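Local coordinates for SCARECROW-LIKE protein 7 (Oryza sativa Japonica Group, PDB 5HYZ) that probably acts as a transcription factor in plant development and abiotic stress resistance, binding DNA in vitro through its GRAS domain, at residues Leu26-Arg30 and Ala48-Ser52; Asp85-Tyr89 and Tyr343-Tyr349; Leu354-Leu359 and Thr370-Trp374. The contacts are given in a common frame with arbitrary orientation. Residues are numbered along the deposited sequence.

Contact 1 (Leu26-Arg30 and Ala48-Ser52); sequences LASVR and ADALS
This is a helix-helix contact in the helical bundle of the GRAS domain, within the predicted leucine repeat I. Helix 23-32 supplies Leu26-Arg30 and helix 39-57 supplies Ala48-Ser52. The short axes run nearly antiparallel, at 147° (signed crossing angle -147°), and approach to 10.5 Å. The CA atoms of Arg30 and Ala48 are 6.2 Å apart. Ala48 CB points at the other helix and meets three of its side chains, 3.8 Å from Arg30 CG, 4.2 Å from Val29 CG1 and 4.3 Å from Leu26 CD1. Asp49 points away and forms a salt bridge with Arg53. Ala50 faces helix 278-296 instead. Leu51 (chi1 t, chi2 p) sets CD2 4.2 Å from CD1 of Leu26, which has the same rotamer. Val29 and Leu51 also touch helix 3-16, both on Cys11, so three helices share the apolar layer. Ser52 (chi1 m) turns its OG back to Ala48 O, a 3.0 Å hydrogen bond. Ser52 OG still packs 3.7 Å from Leu26 CD2 and 3.6 Å from Arg30 CD.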
loop_
_atom_site.group_PDB
_atom_site.type_symbol
_atom_site.label_atom_id
_atom_site.label_comp_id
_atom_site.label_asym_id
_atom_site.label_seq_id
_atom_site.Cartn_x
_atom_site.Cartn_y
_atom_site.Cartn_z
ATOM N N LEU A 26 1.475 -25.689 -34.480
ATOM C CA LEU A 26 0.755 -24.586 -33.854
ATOM C C LEU A 26 -0.518 -25.099 -33.185
ATOM O O LEU A 26 -0.850 -24.678 -32.102
ATOM C CB LEU A 26 0.435 -23.495 -34.882
ATOM C CG LEU A 26 -0.272 -22.253 -34.333
ATOM C CD1 LEU A 26 0.490 -21.724 -33.094
ATOM C CD2 LEU A 26 -0.406 -21.237 -35.424
ATOM N N ALA A 27 -1.210 -26.051 -33.826
ATOM C CA ALA A 27 -2.416 -26.654 -33.249
ATOM C C ALA A 27 -2.132 -27.350 -31.927
ATOM O O ALA A 27 -2.925 -27.297 -31.004
ATOM C CB ALA A 27 -3.061 -27.670 -34.256
ATOM N N SER A 28 -1.003 -28.026 -31.827
ATOM C CA SER A 28 -0.640 -28.641 -30.561
ATOM C C SER A 28 -0.448 -27.606 -29.445
ATOM O O SER A 28 -0.896 -27.809 -28.290
ATOM C CB SER A 28 0.654 -29.454 -30.718
ATOM O OG SER A 28 0.482 -30.478 -31.672
ATOM N N VAL A 29 0.252 -26.516 -29.774
ATOM C CA VAL A 29 0.340 -25.453 -28.748
ATOM C C VAL A 29 -1.021 -24.870 -28.383
ATOM O O VAL A 29 -1.331 -24.676 -27.193
ATOM C CB VAL A 29 1.265 -24.288 -29.179
ATOM C CG1 VAL A 29 1.242 -23.162 -28.071
ATOM C CG2 VAL A 29 2.666 -24.840 -29.395
ATOM N N ARG A 30 -1.825 -24.559 -29.395
ATOM C CA ARG A 30 -3.140 -24.000 -29.123
ATOM C C ARG A 30 -3.984 -24.964 -28.270
ATOM O O ARG A 30 -4.740 -24.525 -27.405
ATOM C CB ARG A 30 -3.839 -23.642 -30.435
ATOM C CG ARG A 30 -3.217 -22.373 -31.108
ATOM C CD ARG A 30 -3.987 -21.876 -32.344
ATOM N NE ARG A 30 -4.760 -22.960 -32.910
ATOM C CZ ARG A 30 -6.054 -23.132 -32.662
ATOM N NH1 ARG A 30 -6.711 -22.261 -31.916
ATOM N NH2 ARG A 30 -6.675 -24.145 -33.190
ATOM N N ALA A 48 -0.069 -17.661 -28.884
ATOM C CA ALA A 48 -0.448 -18.524 -30.000
ATOM C C ALA A 48 -1.533 -17.884 -30.800
ATOM O O ALA A 48 -1.586 -18.016 -32.012
ATOM C CB ALA A 48 -0.899 -19.890 -29.476
ATOM N N ASP A 49 -2.416 -17.156 -30.122
ATOM C CA ASP A 49 -3.425 -16.380 -30.838
ATOM C C ASP A 49 -2.804 -15.315 -31.734
ATOM O O ASP A 49 -3.199 -15.122 -32.906
ATOM C CB ASP A 49 -4.381 -15.748 -29.828
ATOM C CG ASP A 49 -5.616 -15.142 -30.482
ATOM O OD1 ASP A 49 -6.598 -15.884 -30.669
ATOM O OD2 ASP A 49 -5.596 -13.940 -30.821
ATOM N N ALA A 50 -1.833 -14.588 -31.176
ATOM C CA ALA A 50 -1.201 -13.549 -31.965
ATOM C C ALA A 50 -0.453 -14.170 -33.148
ATOM O O ALA A 50 -0.462 -13.593 -34.247
ATOM C CB ALA A 50 -0.217 -12.710 -31.083
ATOM N N LEU A 51 0.241 -15.281 -32.899
ATOM C CA LEU A 51 0.992 -15.920 -33.988
ATOM C C LEU A 51 0.015 -16.366 -35.109
ATOM O O LEU A 51 0.268 -16.167 -36.318
ATOM C CB LEU A 51 1.784 -17.072 -33.460
ATOM C CG LEU A 51 2.637 -17.813 -34.478
ATOM C CD1 LEU A 51 3.517 -16.829 -35.291
ATOM C CD2 LEU A 51 3.459 -18.871 -33.818
ATOM N N SER A 52 -1.119 -16.941 -34.703
ATOM C CA SER A 52 -2.146 -17.285 -35.711
ATOM C C SER A 52 -2.575 -16.109 -36.523
ATOM O O SER A 52 -2.639 -16.195 -37.731
ATOM C CB SER A 52 -3.415 -17.864 -35.075
ATOM O OG SER A 52 -3.125 -19.009 -34.338
#

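Contact 2 (Asp85-Tyr89 and Tyr343-Tyr349); sequences DACPY and YDSKYKY
A water-assisted tyrosine-proline contact joins the link between helices 74-86 and 89-104, in the predicted VHIID region, to the loop before strand 349-354, in the predicted SAW region. Cys87 is extended (-134/157) and Pro88 N-caps the second helix. The type I beta turn Asp344-Tyr347 lies away; the loop reaches across through Tyr343 and Tyr349. The nearest CA pair is Pro88-Tyr349, 8.9 Å. Pro88 CG makes a CH-pi contact over the Tyr349 ring, 3.8 Å from its centroid. Pro88 CD is 3.3 Å from Tyr349 OH and 3.5 Å from Tyr343 OH. The Tyr349 edge meets the Tyr89 face, offset (centroids 5.8 Å apart, planes at 82°). Tyr89 OH is hydrogen-bonded to Ser268 OG. Water 1 donates to Ala86 O (3.2 Å) and accepts from Tyr349 OH at a very short 2.4 Å. Water 2 donates to Ala86 O (2.8 Å) and is hydrogen-bonded to Tyr347 OH (2.9 Å). Pro88 thus packs on the rings and hydroxyls of Tyr343 and Tyr349, while water carries the hydrogen bonds to Ala86 O.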
loop_
_atom_site.group_PDB
_atom_site.type_symbol
_atom_site.label_atom_id
_atom_site.label_comp_id
_atom_site.label_asym_id
_atom_site.label_seq_id
_atom_site.Cartn_x
_atom_site.Cartn_y
_atom_site.Cartn_z
ATOM N N ASP A 85 -3.520 -2.630 -7.754
ATOM C CA ASP A 85 -3.872 -3.233 -6.485
ATOM C C ASP A 85 -3.135 -4.596 -6.262
ATOM O O ASP A 85 -2.820 -4.978 -5.150
ATOM C CB ASP A 85 -5.390 -3.410 -6.392
ATOM C CG ASP A 85 -5.811 -3.944 -5.042
ATOM O OD1 ASP A 85 -5.896 -3.145 -4.086
ATOM O OD2 ASP A 85 -6.024 -5.170 -4.929
ATOM N N ALA A 86 -2.818 -5.313 -7.325
ATOM C CA ALA A 86 -2.204 -6.625 -7.138
ATOM C C ALA A 86 -0.682 -6.606 -7.098
ATOM O O ALA A 86 -0.048 -7.535 -6.587
ATOM C CB ALA A 86 -2.665 -7.559 -8.264
ATOM N N CYS A 87 -0.089 -5.588 -7.704
ATOM C CA CYS A 87 1.340 -5.572 -7.964
ATOM C C CYS A 87 1.916 -4.209 -7.575
ATOM O O CYS A 87 1.185 -3.219 -7.552
ATOM C CB CYS A 87 1.607 -5.812 -9.443
ATOM S SG CYS A 87 0.956 -7.429 -10.047
ATOM N N PRO A 88 3.208 -4.151 -7.304
ATOM C CA PRO A 88 3.840 -2.903 -6.849
ATOM C C PRO A 88 4.422 -2.036 -7.968
ATOM O O PRO A 88 5.095 -1.019 -7.656
ATOM C CB PRO A 88 4.968 -3.404 -5.955
ATOM C CG PRO A 88 5.381 -4.700 -6.591
ATOM C CD PRO A 88 4.092 -5.322 -7.096
ATOM N N TYR A 89 4.173 -2.403 -9.230
ATOM C CA TYR A 89 4.761 -1.697 -10.377
ATOM C C TYR A 89 4.552 -0.185 -10.370
ATOM O O TYR A 89 5.547 0.571 -10.411
ATOM C CB TYR A 89 4.228 -2.294 -11.708
ATOM C CG TYR A 89 4.508 -3.801 -11.827
ATOM C CD1 TYR A 89 5.801 -4.285 -11.795
ATOM C CD2 TYR A 89 3.470 -4.718 -11.964
ATOM C CE1 TYR A 89 6.071 -5.666 -11.863
ATOM C CE2 TYR A 89 3.726 -6.105 -12.053
ATOM C CZ TYR A 89 5.010 -6.561 -12.002
ATOM O OH TYR A 89 5.298 -7.919 -12.099
ATOM N N TYR A 343 5.315 -7.935 0.838
ATOM C CA TYR A 343 5.282 -9.066 -0.083
ATOM C C TYR A 343 6.043 -10.260 0.515
ATOM O O TYR A 343 7.283 -10.273 0.523
ATOM C CB TYR A 343 5.851 -8.659 -1.448
ATOM C CG TYR A 343 4.920 -7.692 -2.167
ATOM C CD1 TYR A 343 3.818 -8.173 -2.880
ATOM C CD2 TYR A 343 5.107 -6.312 -2.086
ATOM C CE1 TYR A 343 2.957 -7.300 -3.535
ATOM C CE2 TYR A 343 4.238 -5.442 -2.686
ATOM C CZ TYR A 343 3.172 -5.949 -3.418
ATOM O OH TYR A 343 2.324 -5.102 -4.038
ATOM N N ASP A 344 5.278 -11.250 0.996
ATOM C CA ASP A 344 5.823 -12.454 1.636
ATOM C C ASP A 344 6.665 -13.297 0.695
ATOM O O ASP A 344 6.920 -12.918 -0.461
ATOM C CB ASP A 344 4.694 -13.325 2.214
ATOM C CG ASP A 344 4.004 -14.181 1.156
ATOM O OD1 ASP A 344 3.872 -13.736 -0.003
ATOM O OD2 ASP A 344 3.590 -15.312 1.481
ATOM N N SER A 345 7.066 -14.466 1.184
ATOM C CA SER A 345 8.082 -15.249 0.496
ATOM C C SER A 345 7.647 -15.784 -0.871
ATOM O O SER A 345 8.505 -16.067 -1.726
ATOM C CB SER A 345 8.542 -16.435 1.393
ATOM O OG SER A 345 7.599 -17.519 1.383
ATOM N N LYS A 346 6.343 -15.948 -1.114
ATOM C CA LYS A 346 5.946 -16.482 -2.417
ATOM C C LYS A 346 6.126 -15.450 -3.539
ATOM O O LYS A 346 6.177 -15.818 -4.719
ATOM C CB LYS A 346 4.505 -16.992 -2.401
ATOM C CG LYS A 346 3.448 -15.959 -2.080
ATOM C CD LYS A 346 2.088 -16.650 -1.807
ATOM C CE LYS A 346 0.894 -15.696 -1.897
ATOM N NZ LYS A 346 0.781 -14.820 -0.689
ATOM N N TYR A 347 6.244 -14.176 -3.181
ATOM C CA TYR A 347 6.522 -13.149 -4.204
ATOM C C TYR A 347 7.997 -13.126 -4.546
ATOM O O TYR A 347 8.831 -13.454 -3.717
ATOM C CB TYR A 347 6.057 -11.780 -3.723
ATOM C CG TYR A 347 4.556 -11.659 -3.622
ATOM C CD1 TYR A 347 3.809 -11.313 -4.724
ATOM C CD2 TYR A 347 3.890 -11.877 -2.415
ATOM C CE1 TYR A 347 2.417 -11.175 -4.629
ATOM C CE2 TYR A 347 2.506 -11.757 -2.313
ATOM C CZ TYR A 347 1.788 -11.392 -3.426
ATOM O OH TYR A 347 0.427 -11.231 -3.376
ATOM N N LYS A 348 8.337 -12.766 -5.779
ATOM C CA LYS A 348 9.709 -12.870 -6.232
ATOM C C LYS A 348 10.212 -11.508 -6.713
ATOM O O LYS A 348 10.985 -11.439 -7.641
ATOM C CB LYS A 348 9.838 -13.879 -7.388
ATOM C CG LYS A 348 9.173 -15.250 -7.075
ATOM C CD LYS A 348 9.755 -15.817 -5.821
ATOM C CE LYS A 348 9.113 -17.174 -5.461
ATOM N NZ LYS A 348 9.260 -17.567 -4.001
ATOM N N TYR A 349 9.761 -10.431 -6.061
ATOM C CA TYR A 349 10.255 -9.098 -6.431
ATOM C C TYR A 349 11.603 -8.786 -5.868
ATOM O O TYR A 349 11.924 -9.166 -4.724
ATOM C CB TYR A 349 9.263 -8.027 -5.961
ATOM C CG TYR A 349 7.942 -8.104 -6.672
ATOM C CD1 TYR A 349 7.825 -7.832 -8.064
ATOM C CD2 TYR A 349 6.796 -8.424 -5.967
ATOM C CE1 TYR A 349 6.591 -7.875 -8.695
ATOM C CE2 TYR A 349 5.571 -8.473 -6.602
ATOM C CZ TYR A 349 5.486 -8.225 -7.986
ATOM O OH TYR A 349 4.242 -8.286 -8.585
HETATM O O HOH W 1 2.333 -9.434 -7.666
HETATM O O HOH W 2 -0.661 -8.621 -4.092
#

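Contact 3 (Leu354-Leu359 and Thr370-Trp374); sequences LPPAFL and TVSAW
Two backbone hydrogen bonds join Leu359 and Val371: Leu359 N to Val371 O at 3.0 Å and Val371 N to Leu359 O at 2.9 Å. Both are nearly straight, at 172° and 169°. They define an antiparallel hydrogen-bonded pair with CA atoms 5.4 Å apart. CA-H...O contacts flank it, Phe358 CA to Val371 O at 3.6 Å and Thr370 CA to Leu359 O at 3.5 Å. Water 3 lies between loop residue Ala357 and strand residue Ala373, 2.7 Å from Ala357 O, to which it can donate, and accepts from Ala373 N at 2.9 Å. Before Phe358 the chain turns through Pro355 and Pro356, with a cis peptide before Pro356. Phe358 N to Leu354 O (2.9 Å) and Leu354 N to Phe358 O (3.1 Å) close this turn.

Leu359 and Val371 share one face of the sheet, where both touch Phe92 of helix 89-104. Phe358 (chi1 m, chi2 -87°) lies on the other face. Its CD1 is 3.4 Å from Thr370 CG2 and its CE1 3.4 Å from Ser372 OG. Trp374 (chi1 m) turns its indole edge to the Phe358 face, offset, with six-membered-ring and phenyl centroids 6.0 Å apart and planes at 64°. Trp374 NE1 donates to Ser372 OG at 2.8 Å. The arrangement is the open end of the beta hairpin 358-363/366-374, part of the mixed sheet of the Rossmann-like GRAS core.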
loop_
_atom_site.group_PDB
_atom_site.type_symbol
_atom_site.label_atom_id
_atom_site.label_comp_id
_atom_site.label_asym_id
_atom_site.label_seq_id
_atom_site.Cartn_x
_atom_site.Cartn_y
_atom_site.Cartn_z
ATOM N N LEU A 354 20.637 -1.229 -13.387
ATOM C CA LEU A 354 21.101 -1.375 -14.771
ATOM C C LEU A 354 21.909 -0.135 -15.099
ATOM O O LEU A 354 21.579 0.974 -14.658
ATOM C CB LEU A 354 19.937 -1.549 -15.771
ATOM C CG LEU A 354 18.966 -2.670 -15.462
ATOM C CD1 LEU A 354 17.730 -2.568 -16.331
ATOM C CD2 LEU A 354 19.640 -4.008 -15.685
ATOM N N PRO A 355 22.991 -0.286 -15.888
ATOM C CA PRO A 355 23.873 0.867 -16.089
ATOM C C PRO A 355 23.368 1.882 -17.086
ATOM O O PRO A 355 22.709 1.532 -18.039
ATOM C CB PRO A 355 25.179 0.208 -16.616
ATOM C CG PRO A 355 24.695 -1.001 -17.318
ATOM C CD PRO A 355 23.561 -1.530 -16.453
ATOM N N PRO A 356 23.750 3.150 -16.921
ATOM C CA PRO A 356 24.592 3.692 -15.836
ATOM C C PRO A 356 23.838 4.036 -14.539
ATOM O O PRO A 356 24.391 3.984 -13.433
ATOM C CB PRO A 356 25.146 4.976 -16.437
ATOM C CG PRO A 356 24.134 5.382 -17.478
ATOM C CD PRO A 356 23.573 4.093 -18.034
ATOM N N ALA A 357 22.560 4.406 -14.649
ATOM C CA ALA A 357 21.924 4.876 -13.430
ATOM C C ALA A 357 20.477 4.500 -13.351
ATOM O O ALA A 357 19.695 5.219 -12.689
ATOM C CB ALA A 357 22.099 6.412 -13.293
ATOM N N PHE A 358 20.116 3.372 -13.970
ATOM C CA PHE A 358 18.726 2.874 -13.911
ATOM C C PHE A 358 18.454 2.053 -12.660
ATOM O O PHE A 358 19.332 1.295 -12.253
ATOM C CB PHE A 358 18.409 1.950 -15.093
ATOM C CG PHE A 358 18.498 2.639 -16.425
ATOM C CD1 PHE A 358 17.386 3.312 -16.941
ATOM C CD2 PHE A 358 19.682 2.572 -17.204
ATOM C CE1 PHE A 358 17.460 3.913 -18.223
ATOM C CE2 PHE A 358 19.757 3.197 -18.488
ATOM C CZ PHE A 358 18.675 3.868 -18.984
ATOM N N LEU A 359 17.235 2.100 -12.130
ATOM C CA LEU A 359 16.859 1.171 -11.035
ATOM C C LEU A 359 15.668 0.430 -11.530
ATOM O O LEU A 359 14.726 1.046 -11.988
ATOM C CB LEU A 359 16.525 1.915 -9.744
ATOM C CG LEU A 359 16.162 0.981 -8.568
ATOM C CD1 LEU A 359 17.348 0.127 -8.162
ATOM C CD2 LEU A 359 15.747 1.839 -7.416
ATOM N N THR A 370 11.602 -0.079 -15.236
ATOM C CA THR A 370 12.841 0.638 -14.945
ATOM C C THR A 370 12.621 2.135 -14.791
ATOM O O THR A 370 11.913 2.744 -15.602
ATOM C CB THR A 370 13.810 0.341 -16.084
ATOM O OG1 THR A 370 13.893 -1.098 -16.170
ATOM C CG2 THR A 370 15.165 0.919 -15.865
ATOM N N VAL A 371 13.264 2.744 -13.801
ATOM C CA VAL A 371 13.099 4.169 -13.558
ATOM C C VAL A 371 14.471 4.805 -13.641
ATOM O O VAL A 371 15.479 4.211 -13.216
ATOM C CB VAL A 371 12.477 4.434 -12.168
ATOM C CG1 VAL A 371 12.464 5.966 -11.856
ATOM C CG2 VAL A 371 10.976 3.978 -12.213
ATOM N N SER A 372 14.549 6.009 -14.203
ATOM C CA SER A 372 15.815 6.746 -14.283
ATOM C C SER A 372 15.536 8.244 -14.269
ATOM O O SER A 372 14.399 8.677 -14.516
ATOM C CB SER A 372 16.601 6.382 -15.563
ATOM O OG SER A 372 15.748 6.473 -16.693
ATOM N N ALA A 373 16.555 9.010 -13.954
ATOM C CA ALA A 373 16.449 10.478 -13.907
ATOM C C ALA A 373 17.515 11.085 -14.845
ATOM O O ALA A 373 18.601 10.499 -14.983
ATOM C CB ALA A 373 16.676 10.988 -12.464
ATOM N N TRP A 374 17.213 12.240 -15.443
ATOM C CA TRP A 374 18.037 12.843 -16.522
ATOM C C TRP A 374 18.028 14.334 -16.349
ATOM O O TRP A 374 17.063 14.869 -15.805
ATOM C CB TRP A 374 17.452 12.490 -17.920
ATOM C CG TRP A 374 17.332 11.011 -18.063
ATOM C CD1 TRP A 374 16.281 10.205 -17.650
ATOM C CD2 TRP A 374 18.315 10.148 -18.618
ATOM N NE1 TRP A 374 16.577 8.886 -17.931
ATOM C CE2 TRP A 374 17.820 8.824 -18.511
ATOM C CE3 TRP A 374 19.598 10.363 -19.172
ATOM C CZ2 TRP A 374 18.545 7.703 -18.950
ATOM C CZ3 TRP A 374 20.344 9.191 -19.618
ATOM C CH2 TRP A 374 19.793 7.902 -19.500
HETATM O O HOH W 3 19.026 7.820 -13.111
#

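Overall arrangement
The three contacts follow one another in the chain without overlap, all inside the GRAS domain. Contact 1 lies in the helical bundle, 28 Å from the chain centre. Its centre is 30 Å from that of contact 2 and 36 Å from that of contact 3. Contacts 2 and 3 are closer, with centres 22 Å and nearest atoms about 7 Å apart. Strand 349-354 runs from the loop of contact 2 to the turn of contact 3. Helix 89-104 also links them: it begins at contact 2 and then covers one face of the hairpin at contact 3. Contact 2 also touches that hairpin through Leu361.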